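Side-chain contact in antifreeze protein (Uncultured bacterium, PDB 6EIO), which probably binds ice crystals through two faces and so restrains their growth: residues A83-A86 against K87-T91. Numbering follows the deposited sequence.
Sequences ANQA and KLDIT
Q85 and D89, one helical turn apart, are joined by a side-chain hydrogen bond in which Q85 NE2 donates to D89 OD1 over 3.0 Å. The N-H...O angle of 158° shows a fairly straight bond. OD1 lies in the amide plane of Q85, whereas NE2 approaches from above the carboxylate plane, and the two flat groups are turned 45° against each other. Q85 reaches this position because CG starts anti to the backbone N (chi1 -172°) and the chain then bends at chi2, bringing the amide round toward the following turn. The other carboxylate oxygen, D89 OD2, is hydrogen-bonded to S32 OG, so the carboxylate is held at both oxygens, one within the helix and the other to S32 in the loop before strand 36-40.

Backbone bonds of the i to i+4 kind run alongside, from K87 N to A83 O, D89 N to Q85 O and I90 N to A86 O, the last at 2.8 Å. The bond from L88 N to N84 O is weak at 3.3 Å. They belong to helix 81-99, the long helix lying along the parallel beta-helix of the ice-binding-like fold.

Side-chain packing divides by helix face. On the outer side, the L88 side chain crosses that of Q85 at about a right angle, with CD1 3.8 Å from Q85 NE2. On the inner side, A86, K87 and I90 all touch I39 of strand 36-40, which marks this as the face turned to the solenoid.

Polar bonds to the solenoid come from K87 and N84. K87 CG passes 3.4 Å from A83 O before the chain curls through successive bends, and its ammonium NZ is bonded to the carbonyl oxygens of S59 and R215. N84 OD1 pairs with S59 OG; S59 is thus bonded through OG to N84 and through its backbone O to K87.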
loop_
_atom_site.group_PDB
_atom_site.type_symbol
_atom_site.label_atom_id
_atom_site.label_comp_id
_atom_site.label_asym_id
_atom_site.label_seq_id
_atom_site.Cartn_x
_atom_site.Cartn_y
_atom_site.Cartn_z
ATOM N N ALA A 83 -2.611 -0.568 18.572
ATOM C CA ALA A 83 -3.545 -0.563 17.446
ATOM C C ALA A 83 -4.360 0.719 17.417
ATOM O O ALA A 83 -4.602 1.285 16.342
ATOM C CB ALA A 83 -4.493 -1.758 17.486
ATOM N N ASN A 84 -4.826 1.175 18.579
ATOM C CA ASN A 84 -5.672 2.357 18.585
ATOM C C ASN A 84 -4.892 3.580 18.110
ATOM O O ASN A 84 -5.408 4.403 17.344
ATOM C CB ASN A 84 -6.261 2.581 19.976
ATOM C CG ASN A 84 -7.308 1.535 20.346
ATOM O OD1 ASN A 84 -7.710 0.683 19.559
ATOM N ND2 ASN A 84 -7.711 1.581 21.598
ATOM N N GLN A 85 -3.637 3.720 18.551
ATOM C CA GLN A 85 -2.827 4.835 18.077
ATOM C C GLN A 85 -2.532 4.687 16.586
ATOM O O GLN A 85 -2.509 5.678 15.840
ATOM C CB GLN A 85 -1.527 4.964 18.876
ATOM C CG GLN A 85 -0.759 6.230 18.527
ATOM C CD GLN A 85 -1.517 7.483 18.877
ATOM O OE1 GLN A 85 -1.992 7.621 20.004
ATOM N NE2 GLN A 85 -1.632 8.404 17.935
ATOM N N ALA A 86 -2.313 3.455 16.126
ATOM C CA ALA A 86 -2.018 3.253 14.715
ATOM C C ALA A 86 -3.195 3.672 13.842
ATOM O O ALA A 86 -2.985 4.203 12.751
ATOM C CB ALA A 86 -1.620 1.803 14.460
ATOM N N LYS A 87 -4.434 3.465 14.296
ATOM C CA LYS A 87 -5.575 3.952 13.505
ATOM C C LYS A 87 -5.559 5.466 13.390
ATOM O O LYS A 87 -5.804 6.019 12.310
ATOM C CB LYS A 87 -6.917 3.505 14.086
ATOM C CG LYS A 87 -7.130 2.002 14.163
ATOM C CD LYS A 87 -6.896 1.246 12.871
ATOM C CE LYS A 87 -7.733 1.752 11.682
ATOM N NZ LYS A 87 -9.190 1.911 12.025
ATOM N N LEU A 88 -5.285 6.163 14.497
ATOM C CA LEU A 88 -5.180 7.622 14.443
ATOM C C LEU A 88 -4.084 8.031 13.476
ATOM O O LEU A 88 -4.227 8.992 12.710
ATOM C CB LEU A 88 -4.880 8.185 15.842
ATOM C CG LEU A 88 -5.967 7.960 16.891
ATOM C CD1 LEU A 88 -5.453 8.348 18.271
ATOM C CD2 LEU A 88 -7.227 8.746 16.549
ATOM N N ASP A 89 -2.967 7.304 13.510
ATOM C CA ASP A 89 -1.813 7.678 12.702
ATOM C C ASP A 89 -2.019 7.355 11.222
ATOM O O ASP A 89 -1.499 8.093 10.365
ATOM C CB ASP A 89 -0.544 7.036 13.277
ATOM C CG ASP A 89 -0.192 7.589 14.650
ATOM O OD1 ASP A 89 -0.791 8.588 15.101
ATOM O OD2 ASP A 89 0.721 7.008 15.270
ATOM N N ILE A 90 -2.789 6.315 10.893
ATOM C CA ILE A 90 -3.098 6.087 9.483
ATOM C C ILE A 90 -4.133 7.078 8.972
ATOM O O ILE A 90 -4.090 7.438 7.788
ATOM C CB ILE A 90 -3.386 4.621 9.087
ATOM C CG1 ILE A 90 -4.708 4.105 9.601
ATOM C CG2 ILE A 90 -2.215 3.737 9.482
ATOM C CD1 ILE A 90 -5.076 2.743 9.017
ATOM N N THR A 91 -5.038 7.569 9.823
ATOM C CA THR A 91 -5.889 8.684 9.406
ATOM C C THR A 91 -5.044 9.905 9.079
ATOM O O THR A 91 -5.221 10.538 8.032
ATOM C CB THR A 91 -6.914 8.972 10.492
ATOM O OG1 THR A 91 -7.779 7.839 10.569
ATOM C CG2 THR A 91 -7.712 10.252 10.180
#